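Putative transcriptional regulator (Clostridium difficile, PDB 3QI7) is of unknown function but has a periplasmic-binding-protein-like fold and probably binds a small ligand. Local coordinates at residues A[105-119]-A[128-140]. Numbering follows the deposited sequence. Where two conformers were deposited one is given.
Sequences QKVKEKRPEIITISA and LSQFVDVNLGVSA
Thr116 and Ser118 interlock with Val134 and Leu136 through backbone bonds: Val134 N donates to Thr116 O (3.0 Å), Ser118 N to Val134 O, and Leu136 N to Ser118 O. Strands 115-118 and 134-137 thus pair in parallel, a worked example of a beta-alpha-beta unit in which helix 125-131 connects the two strands.

Charge and side-chain bonds secure the start of the ladder. Asp133 OD2 takes Lys108 NZ on its syn lone pair at 2.6 Å. Thr116 N meets the same oxygen on the anti side, well out of the carboxylate plane, while Asp133 N returns a nearly straight bond (170°) to Thr116 OG1. The bent Lys108 chain also lets its NZ reach the carbonyls of Pro112 and Ile114, holding the helix to the turn that follows it and to Asp133. Further along, with chi1 of 65° setting Ser118 OG between its backbone N and carbonyl carbon, this hydroxyl donates a very short bond (2.5 Å) to Asn135 OD1; a water bridges it to Leu136 O.

An amide lies over an aromatic face where Gln105 NE2 sits 3.3 Å above the centre of the Phe131 ring, the planes 38° apart. Among the nonpolar contacts, Ile117 and Val134 lie alongside each other on one sheet face, and Leu136 CD1 touches Ala119 CB.

Strand 115-118 pairs on its other edge with strand 88-94, and 134-137 with 361-370; helix 101-110 packs on Val132, whereas helix 306-324 meets Ile117 and Ala119.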
ATOM      1  N   GLN A 105      17.416 -14.128  -6.764  1.00 33.37           N
ATOM      2  CA  GLN A 105      18.583 -14.923  -6.358  1.00 37.16           C
ATOM      3  C   GLN A 105      19.530 -15.109  -7.538  1.00 40.08           C
ATOM      4  O   GLN A 105      20.755 -15.014  -7.377  1.00 42.66           O
ATOM      5  CB  GLN A 105      18.171 -16.291  -5.808  1.00 37.20           C
ATOM      6  CG  GLN A 105      17.532 -16.264  -4.433  1.00 40.80           C
ATOM      7  CD  GLN A 105      16.842 -17.571  -4.113  1.00 49.69           C
ATOM      8  OE1 GLN A 105      15.756 -17.847  -4.621  1.00 50.05           O
ATOM      9  NE2 GLN A 105      17.477 -18.397  -3.277  1.00 44.29           N
ATOM     10  N   LYS A 106      18.976 -15.400  -8.718  1.00 40.14           N
ATOM     11  CA  LYS A 106      19.810 -15.641  -9.899  1.00 41.51           C
ATOM     12  C   LYS A 106      20.535 -14.358 -10.320  1.00 41.86           C
ATOM     13  O   LYS A 106      21.711 -14.404 -10.693  1.00 42.21           O
ATOM     14  CB  LYS A 106      18.998 -16.248 -11.056  1.00 42.66           C
ATOM     15  N   VAL A 107      19.856 -13.211 -10.230  1.00 39.85           N
ATOM     16  CA  VAL A 107      20.495 -11.937 -10.570  1.00 39.32           C
ATOM     17  C   VAL A 107      21.692 -11.647  -9.671  1.00 41.61           C
ATOM     18  O   VAL A 107      22.747 -11.194 -10.143  1.00 42.72           O
ATOM     19  CB  VAL A 107      19.538 -10.747 -10.455  1.00 37.46           C
ATOM     20  CG1 VAL A 107      20.316  -9.444 -10.696  1.00 31.20           C
ATOM     21  CG2 VAL A 107      18.411 -10.891 -11.432  1.00 39.39           C
ATOM     22  N   LYS A 108      21.506 -11.900  -8.380  1.00 42.00           N
ATOM     23  CA  LYS A 108      22.531 -11.654  -7.376  1.00 44.46           C
ATOM     24  C   LYS A 108      23.749 -12.560  -7.546  1.00 46.49           C
ATOM     25  O   LYS A 108      24.888 -12.128  -7.351  1.00 44.73           O
ATOM     26  CB  LYS A 108      21.938 -11.813  -5.971  1.00 44.12           C
ATOM     27  CG  LYS A 108      21.457 -10.510  -5.368  1.00 48.67           C
ATOM     28  CD  LYS A 108      22.646  -9.608  -5.001  1.00 47.68           C
ATOM     29  CE  LYS A 108      22.306  -8.698  -3.850  1.00 44.35           C
ATOM     30  NZ  LYS A 108      22.900  -7.352  -4.000  1.00 43.67           N
ATOM     31  N   GLU A 109      23.517 -13.813  -7.925  1.00 49.21           N
ATOM     32  CA  GLU A 109      24.642 -14.710  -8.231  1.00 52.82           C
ATOM     33  C   GLU A 109      25.448 -14.237  -9.462  1.00 51.66           C
ATOM     34  O   GLU A 109      26.672 -14.333  -9.467  1.00 49.05           O
ATOM     35  CB  GLU A 109      24.191 -16.183  -8.345  1.00 55.28           C
ATOM     36  CG  GLU A 109      23.776 -16.684  -9.730  1.00 62.97           C
ATOM     37  CD  GLU A 109      23.727 -18.213  -9.804  1.00 73.71           C
ATOM     38  OE1 GLU A 109      22.860 -18.825  -9.137  1.00 77.51           O
ATOM     39  OE2 GLU A 109      24.554 -18.799 -10.538  1.00 80.07           O
ATOM     40  N   LYS A 110      24.780 -13.689 -10.484  1.00 51.10           N
ATOM     41  CA  LYS A 110      25.514 -13.192 -11.671  1.00 49.88           C
ATOM     42  C   LYS A 110      26.109 -11.785 -11.435  1.00 48.37           C
ATOM     43  O   LYS A 110      27.224 -11.497 -11.855  1.00 48.65           O
ATOM     44  CB  LYS A 110      24.628 -13.224 -12.917  1.00 48.96           C
ATOM     45  N   ARG A 111      25.362 -10.923 -10.744  1.00 45.18           N
ATOM     46  CA  ARG A 111      25.761  -9.539 -10.504  1.00 43.40           C
ATOM     47  C   ARG A 111      25.580  -9.191  -9.021  1.00 41.46           C
ATOM     48  O   ARG A 111      24.576  -8.560  -8.648  1.00 37.88           O
ATOM     49  CB  ARG A 111      24.882  -8.585 -11.354  1.00 42.61           C
ATOM     50  CG  ARG A 111      24.999  -8.749 -12.893  1.00 48.05           C
ATOM     51  CD  ARG A 111      26.165  -7.957 -13.512  1.00 45.63           C
ATOM     52  NE  ARG A 111      26.081  -6.523 -13.229  1.00 42.96           N
ATOM     53  CZ  ARG A 111      25.247  -5.658 -13.812  1.00 39.10           C
ATOM     54  NH1 ARG A 111      24.379  -6.054 -14.738  1.00 43.79           N
ATOM     55  NH2 ARG A 111      25.264  -4.371 -13.439  1.00 35.49           N
ATOM     56  N   PRO A 112      26.559  -9.557  -8.176  1.00 41.13           N
ATOM     57  CA  PRO A 112      26.487  -9.288  -6.734  1.00 40.66           C
ATOM     58  C   PRO A 112      26.237  -7.831  -6.348  1.00 38.15           C
ATOM     59  O   PRO A 112      25.673  -7.573  -5.274  1.00 36.85           O
ATOM     60  CB  PRO A 112      27.869  -9.732  -6.217  1.00 43.58           C
ATOM     61  CG  PRO A 112      28.373 -10.681  -7.230  1.00 45.41           C
ATOM     62  CD  PRO A 112      27.809 -10.245  -8.549  1.00 44.19           C
ATOM     63  N   GLU A 113      26.632  -6.888  -7.203  1.00 38.82           N
ATOM     64  CA  GLU A 113      26.561  -5.458  -6.859  1.00 37.75           C
ATOM     65  C   GLU A 113      25.180  -4.799  -7.095  1.00 36.04           C
ATOM     66  O   GLU A 113      24.919  -3.713  -6.579  1.00 32.59           O
ATOM     67  CB  GLU A 113      27.669  -4.681  -7.586  1.00 40.95           C
ATOM     68  CG  GLU A 113      27.365  -4.275  -9.047  1.00 42.99           C
ATOM     69  CD  GLU A 113      27.462  -5.411 -10.073  1.00 46.10           C
ATOM     70  OE1 GLU A 113      27.649  -6.595  -9.716  1.00 46.49           O
ATOM     71  OE2 GLU A 113      27.328  -5.097 -11.269  1.00 47.43           O
ATOM     72  N   ILE A 114      24.314  -5.441  -7.879  1.00 34.88           N
ATOM     73  CA  ILE A 114      22.955  -4.930  -8.079  1.00 33.81           C
ATOM     74  C   ILE A 114      22.185  -4.918  -6.746  1.00 33.25           C
ATOM     75  O   ILE A 114      22.094  -5.926  -6.054  1.00 32.91           O
ATOM     76  CB  ILE A 114      22.171  -5.738  -9.165  1.00 35.09           C
ATOM     77  CG1 ILE A 114      22.823  -5.531 -10.536  1.00 38.07           C
ATOM     78  CG2 ILE A 114      20.692  -5.318  -9.215  1.00 34.36           C
ATOM     79  CD1 ILE A 114      22.005  -6.065 -11.764  1.00 41.94           C
ATOM     80  N   ILE A 115      21.631  -3.754  -6.407  1.00 31.62           N
ATOM     81  CA  ILE A 115      20.842  -3.576  -5.197  1.00 30.25           C
ATOM     82  C   ILE A 115      19.437  -4.073  -5.474  1.00 29.99           C
ATOM     83  O   ILE A 115      18.784  -3.564  -6.377  1.00 29.44           O
ATOM     84  CB  ILE A 115      20.792  -2.102  -4.851  1.00 32.85           C
ATOM     85  CG1 ILE A 115      22.208  -1.628  -4.509  1.00 33.63           C
ATOM     86  CG2 ILE A 115      19.844  -1.845  -3.682  1.00 31.08           C
ATOM     87  CD1 ILE A 115      22.274  -0.157  -4.196  1.00 37.10           C
ATOM     88  N   THR A 116      18.977  -5.070  -4.728  1.00 27.75           N
ATOM     89  CA  THR A 116      17.612  -5.597  -4.907  1.00 28.18           C
ATOM     90  C   THR A 116      16.659  -5.182  -3.783  1.00 27.10           C
ATOM     91  O   THR A 116      17.017  -5.211  -2.606  1.00 25.98           O
ATOM     92  CB  THR A 116      17.646  -7.138  -5.035  1.00 28.13           C
ATOM     93  OG1 THR A 116      18.391  -7.693  -3.945  1.00 27.63           O
ATOM     94  CG2 THR A 116      18.286  -7.541  -6.388  1.00 25.40           C
ATOM     95  N   ILE A 117      15.443  -4.779  -4.155  1.00 25.33           N
ATOM     96  CA  ILE A 117      14.488  -4.224  -3.220  1.00 23.36           C
ATOM     97  C   ILE A 117      13.090  -4.774  -3.537  1.00 23.46           C
ATOM     98  O   ILE A 117      12.631  -4.685  -4.687  1.00 24.92           O
ATOM     99  CB  ILE A 117      14.442  -2.676  -3.313  1.00 24.65           C
ATOM    100  CG1 ILE A 117      15.846  -2.073  -3.251  1.00 26.76           C
ATOM    101  CG2 ILE A 117      13.501  -2.075  -2.236  1.00 22.15           C
ATOM    102  CD1 ILE A 117      15.874  -0.585  -3.227  1.00 25.96           C
ATOM    103  N   SER A 118      12.459  -5.392  -2.549  1.00 22.52           N
ATOM    104  CA  SER A 118      11.053  -5.769  -2.631  1.00 21.80           C
ATOM    105  C   SER A 118      10.231  -4.581  -2.074  1.00 22.34           C
ATOM    106  O   SER A 118      10.574  -3.981  -1.022  1.00 20.91           O
ATOM    107  CB  SER A 118      10.774  -7.100  -1.894  1.00 24.35           C
ATOM    108  OG  SER A 118      10.999  -7.010  -0.466  1.00 21.87           O
ATOM    109  N   ALA A 119       9.155  -4.243  -2.771  1.00 20.82           N
ATOM    110  CA  ALA A 119       8.373  -3.082  -2.428  1.00 19.82           C
ATOM    111  C   ALA A 119       6.909  -3.072  -2.953  1.00 17.92           C
ATOM    112  O   ALA A 119       6.494  -2.170  -3.662  1.00 20.97           O
ATOM    113  CB  ALA A 119       9.139  -1.845  -2.866  1.00 20.13           C
ATOM    114  N   LEU A 128      12.451 -13.589   1.854  1.00 27.79           N
ATOM    115  CA  LEU A 128      12.766 -12.266   1.327  1.00 28.12           C
ATOM    116  C   LEU A 128      13.958 -11.625   2.063  1.00 27.22           C
ATOM    117  O   LEU A 128      14.859 -11.049   1.441  1.00 25.17           O
ATOM    118  CB  LEU A 128      11.540 -11.359   1.435  1.00 23.67           C
ATOM    119  CG  LEU A 128      10.395 -11.552   0.434  1.00 28.31           C
ATOM    120  CD1 LEU A 128       9.237 -10.584   0.741  1.00 22.96           C
ATOM    121  CD2 LEU A 128      10.839 -11.333  -1.015  1.00 26.26           C
ATOM    122  N   SER A 129      13.974 -11.727   3.385  1.00 27.35           N
ATOM    123  CA  SER A 129      15.042 -11.106   4.172  0.50 27.12           C
ATOM    124  C   SER A 129      16.399 -11.733   3.851  1.00 28.81           C
ATOM    125  O   SER A 129      17.417 -11.019   3.747  1.00 26.91           O
ATOM    126  CB  SER A 129      14.751 -11.223   5.671  0.50 26.68           C
ATOM    127  OG  SER A 129      15.866 -10.798   6.448  0.50 25.05           O
ATOM    128  N   GLN A 130      16.414 -13.062   3.705  1.00 30.05           N
ATOM    129  CA  GLN A 130      17.646 -13.808   3.428  0.50 31.19           C
ATOM    130  C   GLN A 130      18.201 -13.446   2.047  1.00 31.85           C
ATOM    131  O   GLN A 130      19.393 -13.259   1.893  1.00 31.80           O
ATOM    132  CB  GLN A 130      17.390 -15.328   3.519  0.50 31.66           C
ATOM    133  CG  GLN A 130      18.660 -16.203   3.600  0.50 34.65           C
ATOM    134  CD  GLN A 130      18.368 -17.709   3.646  0.50 32.82           C
ATOM    135  OE1 GLN A 130      17.253 -18.140   3.933  0.50 29.79           O
ATOM    136  NE2 GLN A 130      19.382 -18.504   3.363  0.50 33.15           N
ATOM    137  N   PHE A 131      17.319 -13.330   1.049  1.00 29.20           N
ATOM    138  CA  PHE A 131      17.786 -13.323  -0.369  1.00 30.54           C
ATOM    139  C   PHE A 131      17.656 -12.001  -1.125  1.00 30.91           C
ATOM    140  O   PHE A 131      18.179 -11.892  -2.232  1.00 31.56           O
ATOM    141  CB  PHE A 131      17.073 -14.433  -1.166  1.00 29.82           C
ATOM    142  CG  PHE A 131      17.367 -15.818  -0.665  1.00 35.16           C
ATOM    143  CD1 PHE A 131      18.651 -16.319  -0.699  1.00 37.17           C
ATOM    144  CD2 PHE A 131      16.347 -16.616  -0.148  1.00 38.17           C
ATOM    145  CE1 PHE A 131      18.924 -17.604  -0.223  1.00 40.20           C
ATOM    146  CE2 PHE A 131      16.606 -17.893   0.331  1.00 36.90           C
ATOM    147  CZ  PHE A 131      17.895 -18.391   0.291  1.00 39.30           C
ATOM    148  N   VAL A 132      16.962 -11.023  -0.545  1.00 28.25           N
ATOM    149  CA  VAL A 132      16.777  -9.703  -1.175  1.00 26.56           C
ATOM    150  C   VAL A 132      17.379  -8.643  -0.261  1.00 26.91           C
ATOM    151  O   VAL A 132      17.206  -8.706   0.974  1.00 26.80           O
ATOM    152  CB  VAL A 132      15.263  -9.428  -1.444  1.00 26.98           C
ATOM    153  CG1 VAL A 132      15.050  -8.053  -2.079  1.00 21.88           C
ATOM    154  CG2 VAL A 132      14.644 -10.560  -2.307  1.00 23.11           C
ATOM    155  N   ASP A 133      18.093  -7.664  -0.826  1.00 27.90           N
ATOM    156  CA  ASP A 133      18.846  -6.698   0.014  1.00 26.13           C
ATOM    157  C   ASP A 133      17.970  -5.830   0.964  1.00 25.30           C
ATOM    158  O   ASP A 133      18.266  -5.735   2.147  1.00 25.16           O
ATOM    159  CB  ASP A 133      19.703  -5.746  -0.847  1.00 26.25           C
ATOM    160  CG  ASP A 133      20.718  -6.473  -1.709  1.00 33.44           C
ATOM    161  OD1 ASP A 133      21.279  -7.476  -1.233  1.00 39.03           O
ATOM    162  OD2 ASP A 133      20.970  -6.026  -2.873  1.00 36.57           O
ATOM    163  N   VAL A 134      16.938  -5.166   0.415  1.00 24.00           N
ATOM    164  CA  VAL A 134      16.026  -4.276   1.170  1.00 23.23           C
ATOM    165  C   VAL A 134      14.596  -4.707   0.897  1.00 21.55           C
ATOM    166  O   VAL A 134      14.231  -4.957  -0.247  1.00 21.36           O
ATOM    167  CB  VAL A 134      16.202  -2.791   0.783  1.00 22.59           C
ATOM    168  CG1 VAL A 134      15.269  -1.888   1.617  1.00 20.70           C
ATOM    169  CG2 VAL A 134      17.661  -2.365   0.964  1.00 21.79           C
ATOM    170  N   ASN A 135      13.833  -4.869   1.965  1.00 19.68           N
ATOM    171  CA  ASN A 135      12.462  -5.364   1.914  1.00 22.63           C
ATOM    172  C   ASN A 135      11.517  -4.436   2.661  1.00 22.32           C
ATOM    173  O   ASN A 135      11.705  -4.171   3.834  1.00 22.10           O
ATOM    174  CB  ASN A 135      12.407  -6.783   2.470  1.00 21.27           C
ATOM    175  CG  ASN A 135      13.304  -7.731   1.686  1.00 24.08           C
ATOM    176  OD1 ASN A 135      12.948  -8.136   0.576  1.00 24.43           O
ATOM    177  ND2 ASN A 135      14.501  -8.026   2.219  1.00 24.33           N
ATOM    178  N   LEU A 136      10.528  -3.933   1.938  1.00 20.32           N
ATOM    179  CA  LEU A 136       9.564  -2.985   2.432  1.00 18.62           C
ATOM    180  C   LEU A 136       8.189  -3.580   2.232  1.00 21.16           C
ATOM    181  O   LEU A 136       7.908  -4.169   1.181  1.00 20.83           O
ATOM    182  CB  LEU A 136       9.643  -1.707   1.622  1.00 19.29           C
ATOM    183  CG  LEU A 136      11.023  -1.040   1.530  1.00 22.30           C
ATOM    184  CD1 LEU A 136      10.956   0.149   0.510  1.00 26.81           C
ATOM    185  CD2 LEU A 136      11.486  -0.592   2.893  1.00 24.13           C
ATOM    186  N   GLY A 137       7.352  -3.497   3.259  1.00 20.09           N
ATOM    187  CA  GLY A 137       6.043  -4.105   3.200  1.00 23.80           C
ATOM    188  C   GLY A 137       5.132  -3.586   4.287  1.00 25.01           C
ATOM    189  O   GLY A 137       5.406  -2.573   4.933  1.00 21.00           O
ATOM    190  N   VAL A 138       4.031  -4.290   4.468  1.00 27.04           N
ATOM    191  CA  VAL A 138       3.063  -3.956   5.493  1.00 29.18           C
ATOM    192  C   VAL A 138       2.838  -5.166   6.384  1.00 27.97           C
ATOM    193  O   VAL A 138       2.831  -6.297   5.909  1.00 29.16           O
ATOM    194  CB  VAL A 138       1.737  -3.503   4.877  1.00 29.65           C
ATOM    195  CG1 VAL A 138       1.945  -2.227   4.051  1.00 33.18           C
ATOM    196  CG2 VAL A 138       1.117  -4.607   4.036  1.00 38.56           C
ATOM    197  N   SER A 139       2.664  -4.911   7.679  1.00 26.52           N
ATOM    198  CA  SER A 139       2.357  -5.949   8.652  1.00 26.39           C
ATOM    199  C   SER A 139       0.863  -5.876   8.955  1.00 27.14           C
ATOM    200  O   SER A 139       0.355  -4.830   9.385  1.00 25.85           O
ATOM    201  CB  SER A 139       3.197  -5.745   9.914  1.00 25.79           C
ATOM    202  OG  SER A 139       2.590  -6.346  11.052  1.00 25.81           O
ATOM    203  N   ALA A 140       0.152  -6.974   8.703  1.00 24.70           N
ATOM    204  CA  ALA A 140      -1.281  -7.033   8.978  1.00 26.38           C
ATOM    205  C   ALA A 140      -1.557  -6.843  10.468  1.00 25.68           C
ATOM    206  O   ALA A 140      -2.554  -6.247  10.850  1.00 24.68           O
ATOM    207  CB  ALA A 140      -1.885  -8.388   8.478  1.00 26.14           C
TER
HETATM  208  O   HOH W   1      18.389 -10.596  -4.445  1.00 33.81           O
HETATM  209  O   HOH W   2       8.324  -6.838   0.578  1.00 20.60           O